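Local coordinates for protein FAD-dependent pyridine nucleotide-disulphide oxidoreductase (Desulfovibrio vulgaris, PDB 3IWA) that probably transfers electrons from NAD(P)H through an FAD cofactor to an acceptor that is not known, at residues V81-A89 / E100-R110; A91-V99 / T111-L119. One frame throughout, in Å; residues are numbered along the deposited sequence. Where two conformers were deposited one is given.

Contact 1: residues V81-A89 / E100-R110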
loop_
_atom_site.group_PDB
_atom_site.type_symbol
_atom_site.label_atom_id
_atom_site.label_comp_id
_atom_site.label_asym_id
_atom_site.label_seq_id
_atom_site.Cartn_x
_atom_site.Cartn_y
_atom_site.Cartn_z
ATOM N N VAL A 81 -21.219 9.808 29.852
ATOM C CA VAL A 81 -21.989 9.171 28.788
ATOM C C VAL A 81 -23.235 8.469 29.341
ATOM O O VAL A 81 -23.152 7.360 29.882
ATOM C CB VAL A 81 -21.127 8.169 27.985
ATOM N N GLU A 82 -24.381 9.141 29.196
ATOM C CA GLU A 82 -25.698 8.635 29.618
ATOM C C GLU A 82 -26.197 7.641 28.550
ATOM O O GLU A 82 -26.608 8.051 27.466
ATOM C CB GLU A 82 -26.678 9.824 29.789
ATOM C CG GLU A 82 -27.899 9.606 30.743
ATOM C CD GLU A 82 -29.076 10.617 30.524
ATOM O OE1 GLU A 82 -30.252 10.217 30.727
ATOM O OE2 GLU A 82 -28.823 11.796 30.160
ATOM N N ALA A 83 -26.139 6.341 28.853
ATOM C CA ALA A 83 -26.456 5.286 27.873
ATOM C C ALA A 83 -27.798 4.614 28.132
ATOM O O ALA A 83 -27.923 3.827 29.061
ATOM C CB ALA A 83 -25.357 4.235 27.856
ATOM N N LEU A 84 -28.788 4.902 27.291
ATOM C CA LEU A 84 -30.131 4.356 27.445
ATOM C C LEU A 84 -30.301 3.167 26.519
ATOM O O LEU A 84 -30.365 3.332 25.303
ATOM C CB LEU A 84 -31.178 5.423 27.109
ATOM C CG LEU A 84 -31.079 6.723 27.914
ATOM C CD1 LEU A 84 -31.983 7.821 27.331
ATOM C CD2 LEU A 84 -31.400 6.452 29.375
ATOM N N VAL A 85 -30.375 1.973 27.094
ATOM C CA VAL A 85 -30.633 0.762 26.317
ATOM C C VAL A 85 -32.129 0.463 26.162
ATOM O O VAL A 85 -32.977 1.098 26.790
ATOM C CB VAL A 85 -29.899 -0.471 26.905
ATOM C CG1 VAL A 85 -28.378 -0.233 26.864
ATOM C CG2 VAL A 85 -30.385 -0.787 28.331
ATOM N N GLU A 86 -32.436 -0.494 25.296
ATOM C CA GLU A 86 -33.819 -0.824 24.941
ATOM C C GLU A 86 -34.713 0.424 24.813
ATOM O O GLU A 86 -35.850 0.436 25.289
ATOM C CB GLU A 86 -34.401 -1.838 25.942
ATOM C CG GLU A 86 -33.623 -3.157 25.975
ATOM C CD GLU A 86 -34.397 -4.312 26.635
ATOM O OE1 GLU A 86 -35.366 -4.823 26.020
ATOM O OE2 GLU A 86 -34.021 -4.728 27.759
ATOM N N THR A 87 -34.182 1.449 24.147
ATOM C CA THR A 87 -34.826 2.759 24.010
ATOM C C THR A 87 -34.849 3.166 22.550
ATOM O O THR A 87 -33.855 2.998 21.856
ATOM C CB THR A 87 -34.039 3.826 24.783
ATOM O OG1 THR A 87 -33.822 3.372 26.119
ATOM C CG2 THR A 87 -34.761 5.114 24.816
ATOM N N ARG A 88 -35.974 3.716 22.099
ATOM C CA ARG A 88 -36.146 4.152 20.708
ATOM C C ARG A 88 -36.420 5.625 20.572
ATOM O O ARG A 88 -37.235 6.160 21.294
ATOM C CB ARG A 88 -37.334 3.450 20.070
ATOM C CG ARG A 88 -37.044 2.056 19.649
ATOM C CD ARG A 88 -38.025 1.539 18.622
ATOM N NE ARG A 88 -37.375 1.344 17.317
ATOM C CZ ARG A 88 -37.714 1.972 16.194
ATOM N NH1 ARG A 88 -38.716 2.850 16.178
ATOM N NH2 ARG A 88 -37.053 1.708 15.080
ATOM N N ALA A 89 -35.775 6.272 19.609
ATOM C CA ALA A 89 -36.174 7.623 19.225
ATOM C C ALA A 89 -37.414 7.458 18.371
ATOM O O ALA A 89 -37.462 6.585 17.507
ATOM C CB ALA A 89 -35.082 8.335 18.454
ATOM N N GLU A 100 -37.972 12.842 20.924
ATOM C CA GLU A 100 -38.867 12.085 21.812
ATOM C C GLU A 100 -38.434 10.617 21.803
ATOM O O GLU A 100 -38.271 10.007 20.751
ATOM C CB GLU A 100 -40.339 12.200 21.393
ATOM C CG GLU A 100 -40.937 13.622 21.392
ATOM C CD GLU A 100 -42.408 13.644 20.918
ATOM O OE1 GLU A 100 -43.273 14.116 21.680
ATOM O OE2 GLU A 100 -42.720 13.167 19.798
ATOM N N ILE A 101 -38.237 10.056 22.980
ATOM C CA ILE A 101 -37.779 8.681 23.078
ATOM C C ILE A 101 -38.782 7.858 23.882
ATOM O O ILE A 101 -39.558 8.413 24.679
ATOM C CB ILE A 101 -36.359 8.608 23.682
ATOM C CG1 ILE A 101 -36.348 9.019 25.158
ATOM C CG2 ILE A 101 -35.402 9.527 22.885
ATOM C CD1 ILE A 101 -34.965 8.970 25.810
ATOM N N GLU A 102 -38.771 6.546 23.657
ATOM C CA GLU A 102 -39.591 5.633 24.444
ATOM C C GLU A 102 -38.823 4.362 24.793
ATOM O O GLU A 102 -38.290 3.687 23.932
ATOM C CB GLU A 102 -40.930 5.345 23.735
ATOM C CG GLU A 102 -40.997 4.120 22.853
ATOM C CD GLU A 102 -42.362 3.970 22.178
ATOM O OE1 GLU A 102 -42.687 4.831 21.314
ATOM O OE2 GLU A 102 -43.096 2.990 22.506
ATOM N N ASN A 103 -38.733 4.096 26.090
ATOM C CA ASN A 103 -38.261 2.826 26.622
ATOM C C ASN A 103 -39.266 1.734 26.235
ATOM O O ASN A 103 -40.443 1.864 26.519
ATOM C CB ASN A 103 -38.134 2.938 28.142
ATOM C CG ASN A 103 -37.431 1.748 28.760
ATOM O OD1 ASN A 103 -37.896 0.620 28.647
ATOM N ND2 ASN A 103 -36.299 1.993 29.418
ATOM N N LEU A 104 -38.802 0.677 25.574
ATOM C CA LEU A 104 -39.696 -0.312 24.943
ATOM C C LEU A 104 -40.290 -1.353 25.922
ATOM O O LEU A 104 -41.272 -2.023 25.611
ATOM C CB LEU A 104 -38.950 -1.015 23.798
ATOM C CG LEU A 104 -38.523 -0.134 22.610
ATOM C CD1 LEU A 104 -37.716 -0.947 21.633
ATOM C CD2 LEU A 104 -39.731 0.475 21.898
ATOM N N ARG A 105 -39.691 -1.457 27.108
ATOM C CA ARG A 105 -40.091 -2.406 28.151
ATOM C C ARG A 105 -41.150 -1.817 29.080
ATOM O O ARG A 105 -42.198 -2.434 29.314
ATOM C CB ARG A 105 -38.870 -2.800 28.998
ATOM C CG ARG A 105 -38.086 -3.967 28.454
ATOM C CD ARG A 105 -36.995 -4.442 29.416
ATOM N NE ARG A 105 -36.504 -5.764 29.010
ATOM C CZ ARG A 105 -37.039 -6.932 29.374
ATOM N NH1 ARG A 105 -38.095 -6.979 30.198
ATOM N NH2 ARG A 105 -36.502 -8.070 28.921
ATOM N N THR A 106 -40.842 -0.634 29.612
ATOM C CA THR A 106 -41.699 0.074 30.558
ATOM C C THR A 106 -42.694 1.030 29.878
ATOM O O THR A 106 -43.715 1.394 30.462
ATOM C CB THR A 106 -40.849 0.893 31.548
ATOM O OG1 THR A 106 -40.231 1.986 30.861
ATOM C CG2 THR A 106 -39.771 0.029 32.192
ATOM N N GLY A 107 -42.389 1.459 28.657
ATOM C CA GLY A 107 -43.260 2.398 27.933
ATOM C C GLY A 107 -43.070 3.849 28.333
ATOM O O GLY A 107 -43.645 4.732 27.713
ATOM N N GLU A 108 -42.260 4.100 29.360
ATOM C CA GLU A 108 -41.979 5.465 29.802
ATOM C C GLU A 108 -41.416 6.295 28.631
ATOM O O GLU A 108 -40.463 5.882 27.967
ATOM C CB GLU A 108 -41.010 5.460 31.000
ATOM N N ARG A 109 -42.040 7.441 28.368
ATOM C CA ARG A 109 -41.656 8.310 27.254
ATOM C C ARG A 109 -40.967 9.564 27.764
ATOM O O ARG A 109 -41.373 10.128 28.773
ATOM C CB ARG A 109 -42.877 8.711 26.421
ATOM C CG ARG A 109 -43.404 7.589 25.543
ATOM C CD ARG A 109 -44.608 8.016 24.720
ATOM N NE ARG A 109 -45.335 6.831 24.248
ATOM C CZ ARG A 109 -45.196 6.247 23.056
ATOM N NH1 ARG A 109 -44.359 6.734 22.131
ATOM N NH2 ARG A 109 -45.915 5.158 22.786
ATOM N N ARG A 110 -39.934 9.999 27.053
ATOM C CA ARG A 110 -39.132 11.142 27.468
ATOM C C ARG A 110 -38.746 12.001 26.277
ATOM O O ARG A 110 -38.652 11.507 25.158
ATOM C CB ARG A 110 -37.893 10.639 28.189
ATOM C CG ARG A 110 -36.948 11.724 28.628
ATOM C CD ARG A 110 -36.104 11.245 29.774
ATOM N NE ARG A 110 -34.812 11.921 29.822
ATOM C CZ ARG A 110 -33.643 11.300 29.975
ATOM N NH1 ARG A 110 -33.579 9.967 30.097
ATOM N NH2 ARG A 110 -32.525 12.016 30.009
#
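Strands 87-89 and 100-103 run antiparallel, their axes 4.6 Å apart at 156°. Arg-88 and Glu-102 form the hydrogen-bonded pair, with Arg-88 N 3.0 Å from Glu-102 O and Glu-102 N 2.8 Å from Arg-88 O. Beyond the strand end Leu-104 N donates to Glu-86 O at 3.0 Å, almost straight. Leu-104 also lays both methyls against CG and CD of Arg-88, whose NE makes a weak hydrogen bond to Ala-37 O. This is the first hairpin of the three-stranded antiparallel sheet that, in the FAD domain of this family, branches off the parallel Rossmann-type sheet; strand 82-84 is an outermost strand of the parallel sheet in this chain. Ile-101 bridges the two layers: its CG1 sits between backbone N and carbonyl carbon (chi1 68°), and CD1 meets Leu-84 CD1 at 3.5 Å, the side chains crossing nearly at right angles. Two salt bridges lie further out. Arg-110 NH2 reaches the syn lone pair of Glu-82 OE1 at 3.0 Å, carboxylate and guanidinium nearly coplanar, while Glu-82 OE2 is held by His-30 and Thr-32. Arg-105 NE meets Glu-86 OE2 at 3.0 Å, but here the two planes stand 87° apart.

Contact 2: residues A91-V99 / T111-L119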
loop_
_atom_site.group_PDB
_atom_site.type_symbol
_atom_site.label_atom_id
_atom_site.label_comp_id
_atom_site.label_asym_id
_atom_site.label_seq_id
_atom_site.Cartn_x
_atom_site.Cartn_y
_atom_site.Cartn_z
ATOM N N ALA A 91 -39.275 10.427 17.212
ATOM C CA ALA A 91 -39.340 11.552 16.298
ATOM C C ALA A 91 -38.265 12.554 16.626
ATOM O O ALA A 91 -37.841 12.650 17.768
ATOM C CB ALA A 91 -40.715 12.246 16.375
ATOM N N ILE A 92 -37.851 13.304 15.615
ATOM C CA ILE A 92 -36.918 14.392 15.784
ATOM C C ILE A 92 -37.615 15.695 15.449
ATOM O O ILE A 92 -38.200 15.819 14.390
ATOM C CB ILE A 92 -35.688 14.222 14.876
ATOM C CG1 ILE A 92 -34.887 12.999 15.322
ATOM C CG2 ILE A 92 -34.792 15.484 14.919
ATOM C CD1 ILE A 92 -33.780 12.653 14.416
ATOM N N ASP A 93 -37.544 16.670 16.347
ATOM C CA ASP A 93 -38.032 18.006 16.030
ATOM C C ASP A 93 -36.819 18.883 15.901
ATOM O O ASP A 93 -36.207 19.264 16.890
ATOM C CB ASP A 93 -38.993 18.531 17.106
ATOM C CG ASP A 93 -39.660 19.859 16.717
ATOM O OD1 ASP A 93 -39.232 20.503 15.733
ATOM O OD2 ASP A 93 -40.611 20.269 17.424
ATOM N N ARG A 94 -36.502 19.198 14.657
ATOM C CA ARG A 94 -35.301 19.948 14.317
ATOM C C ARG A 94 -35.343 21.407 14.760
ATOM O O ARG A 94 -34.357 21.919 15.310
ATOM C CB ARG A 94 -35.069 19.870 12.817
ATOM C CG ARG A 94 -34.615 18.508 12.397
ATOM C CD ARG A 94 -34.882 18.318 10.955
ATOM N NE ARG A 94 -34.243 19.357 10.175
ATOM C CZ ARG A 94 -34.560 19.627 8.922
ATOM N NH1 ARG A 94 -35.514 18.932 8.322
ATOM N NH2 ARG A 94 -33.926 20.584 8.270
ATOM N N ALA A 95 -36.470 22.080 14.522
ATOM C CA ALA A 95 -36.618 23.495 14.931
ATOM C C ALA A 95 -36.459 23.647 16.453
ATOM O O ALA A 95 -35.736 24.537 16.935
ATOM C CB ALA A 95 -37.965 24.058 14.466
ATOM N N ALA A 96 -37.108 22.744 17.191
ATOM C CA ALA A 96 -37.053 22.712 18.655
ATOM C C ALA A 96 -35.826 22.026 19.282
ATOM O O ALA A 96 -35.648 22.083 20.510
ATOM C CB ALA A 96 -38.325 22.037 19.183
ATOM N N HIS A 97 -35.023 21.341 18.465
ATOM C CA HIS A 97 -33.862 20.569 18.933
ATOM C C HIS A 97 -34.243 19.588 20.053
ATOM O O HIS A 97 -33.679 19.583 21.148
ATOM C CB HIS A 97 -32.731 21.508 19.360
ATOM C CG HIS A 97 -32.104 22.259 18.222
ATOM N ND1 HIS A 97 -32.790 23.183 17.464
ATOM C CD2 HIS A 97 -30.851 22.216 17.708
ATOM C CE1 HIS A 97 -31.990 23.677 16.535
ATOM N NE2 HIS A 97 -30.807 23.104 16.659
ATOM N N THR A 98 -35.214 18.746 19.753
ATOM C CA THR A 98 -35.701 17.755 20.699
ATOM C C THR A 98 -35.854 16.397 20.006
ATOM O O THR A 98 -36.150 16.328 18.822
ATOM C CB THR A 98 -37.089 18.159 21.309
ATOM O OG1 THR A 98 -38.091 18.096 20.296
ATOM C CG2 THR A 98 -37.062 19.579 21.900
ATOM N N VAL A 99 -35.636 15.333 20.771
ATOM C CA VAL A 99 -35.891 13.966 20.327
ATOM C C VAL A 99 -36.811 13.331 21.354
ATOM O O VAL A 99 -36.449 13.275 22.528
ATOM C CB VAL A 99 -34.620 13.078 20.304
ATOM C CG1 VAL A 99 -34.955 11.768 19.690
ATOM C CG2 VAL A 99 -33.473 13.735 19.572
ATOM N N THR A 111 -38.545 13.291 26.535
ATOM C CA THR A 111 -38.163 14.262 25.514
ATOM C C THR A 111 -36.779 14.790 25.861
ATOM O O THR A 111 -36.611 15.534 26.836
ATOM C CB THR A 111 -39.169 15.421 25.428
ATOM O OG1 THR A 111 -40.316 14.999 24.683
ATOM C CG2 THR A 111 -38.569 16.630 24.740
ATOM N N LEU A 112 -35.783 14.365 25.080
ATOM C CA LEU A 112 -34.401 14.801 25.269
ATOM C C LEU A 112 -34.215 16.085 24.499
ATOM O O LEU A 112 -34.783 16.238 23.424
ATOM C CB LEU A 112 -33.433 13.763 24.708
ATOM C CG LEU A 112 -33.414 12.354 25.303
ATOM C CD1 LEU A 112 -32.439 11.490 24.508
ATOM C CD2 LEU A 112 -33.043 12.386 26.801
ATOM N N LYS A 113 -33.410 16.998 25.031
ATOM C CA LYS A 113 -33.033 18.198 24.292
ATOM C C LYS A 113 -31.569 18.109 23.831
ATOM O O LYS A 113 -30.714 17.517 24.520
ATOM C CB LYS A 113 -33.287 19.465 25.121
ATOM C CG LYS A 113 -33.943 20.598 24.302
ATOM C CD LYS A 113 -32.923 21.578 23.731
ATOM C CE LYS A 113 -33.584 22.674 22.898
ATOM N NZ LYS A 113 -32.566 23.585 22.269
ATOM N N TYR A 114 -31.279 18.683 22.666
ATOM C CA TYR A 114 -29.943 18.561 22.130
ATOM C C TYR A 114 -29.447 19.854 21.538
ATOM O O TYR A 114 -30.224 20.663 21.042
ATOM C CB TYR A 114 -29.858 17.414 21.103
ATOM C CG TYR A 114 -30.558 17.660 19.781
ATOM C CD1 TYR A 114 -29.963 18.405 18.781
ATOM C CD2 TYR A 114 -31.809 17.121 19.533
ATOM C CE1 TYR A 114 -30.608 18.621 17.567
ATOM C CE2 TYR A 114 -32.447 17.313 18.336
ATOM C CZ TYR A 114 -31.847 18.058 17.359
ATOM O OH TYR A 114 -32.508 18.244 16.172
ATOM N N ASP A 115 -28.131 20.025 21.619
ATOM C CA ASP A 115 -27.413 21.039 20.845
ATOM C C ASP A 115 -26.950 20.456 19.510
ATOM O O ASP A 115 -26.942 21.154 18.509
ATOM C CB ASP A 115 -26.195 21.520 21.628
ATOM C CG ASP A 115 -26.583 22.179 22.949
ATOM O OD1 ASP A 115 -26.876 23.382 22.870
ATOM O OD2 ASP A 115 -26.588 21.503 24.030
ATOM N N LYS A 116 -26.533 19.185 19.521
ATOM C CA LYS A 116 -26.124 18.500 18.318
ATOM C C LYS A 116 -26.626 17.081 18.403
ATOM O O LYS A 116 -26.645 16.511 19.467
ATOM C CB LYS A 116 -24.595 18.487 18.167
ATOM C CG LYS A 116 -23.905 19.842 18.099
ATOM C CD LYS A 116 -24.227 20.622 16.862
ATOM C CE LYS A 116 -23.737 22.069 17.003
ATOM N NZ LYS A 116 -24.061 22.899 15.787
ATOM N N LEU A 117 -27.022 16.530 17.270
ATOM C CA LEU A 117 -27.481 15.139 17.176
ATOM C C LEU A 117 -26.601 14.319 16.217
ATOM O O LEU A 117 -26.169 14.801 15.166
ATOM C CB LEU A 117 -28.920 15.121 16.664
ATOM C CG LEU A 117 -29.721 13.814 16.601
ATOM C CD1 LEU A 117 -29.868 13.103 17.972
ATOM C CD2 LEU A 117 -31.095 14.109 15.995
ATOM N N VAL A 118 -26.344 13.074 16.575
ATOM C CA VAL A 118 -25.687 12.164 15.657
ATOM C C VAL A 118 -26.607 10.981 15.338
ATOM O O VAL A 118 -27.009 10.271 16.240
ATOM C CB VAL A 118 -24.356 11.604 16.228
ATOM C CG1 VAL A 118 -23.778 10.458 15.292
ATOM C CG2 VAL A 118 -23.360 12.710 16.457
ATOM N N LEU A 119 -26.874 10.774 14.048
ATOM C CA LEU A 119 -27.627 9.648 13.559
ATOM C C LEU A 119 -26.720 8.501 13.097
ATOM O O LEU A 119 -26.051 8.584 12.100
ATOM C CB LEU A 119 -28.569 10.108 12.450
ATOM C CG LEU A 119 -29.535 11.259 12.827
ATOM C CD1 LEU A 119 -30.420 11.639 11.677
ATOM C CD2 LEU A 119 -30.389 10.864 14.027
#
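Val-99 and Leu-112 form an antiparallel hydrogen-bonded pair, with both N...O distances, Val-99 N to Leu-112 O and Leu-112 N to Val-99 O, at 2.9 Å; beyond the strands Tyr-114 N also donates to His-97 O. This is the second hairpin of the three-stranded antiparallel sheet, and a G1 beta bulge at the turn between strands 87-93 and 98-103, where His-97 and Thr-98 both face Asp-93, brings His-97 to it. Tyr-114 fills the angle between this sheet and strand 116-119 of the parallel sheet. With CG between backbone N and carbonyl carbon (chi1 71°), its ring lies against the backbone of His-97, whose CA sits over one face, toward the rim. His-97 CB makes a CH-pi contact over that face, 4.0 Å from the ring centroid, and Leu-117 CB lies over the opposite face, toward the rim. The imidazole itself is oblique to the phenol, planes at 45°; its ND1 donates to Ala-95 O and its NE2 bonds to Asp-288. Val-99 CG2 approaches Tyr-114 CD2 at 3.8 Å, the side chains crossing at about a right angle. Lys-113 bends at chi2 and runs its chain past His-97 O. Deeper in, Ile-92 CD1 and Leu-117 CD2 meet tip to tip, a tight 3.4 Å apart.

How the contacts relate
The centres of contacts 1 and 2 are 14 Å apart, and both lie about 28 Å from the centre of the chain. Their segments alternate along the sequence: 81-89, 91-99, 100-110, 111-119. Both use the meander of strands 87-93, 98-103 and 109-113, with 98-103 in the middle, so contact 1 continues into contact 2 through the same sheet. They touch directly where Ile-101 packs on Leu-112 and Ala-89 on Val-99. The chain enters this meander from strand 82-84, an edge of the parallel sheet within this chain, and returns to that sheet through strand 116-119. The two contacts therefore tie both ends of the antiparallel excursion to what is probably the FAD-binding domain.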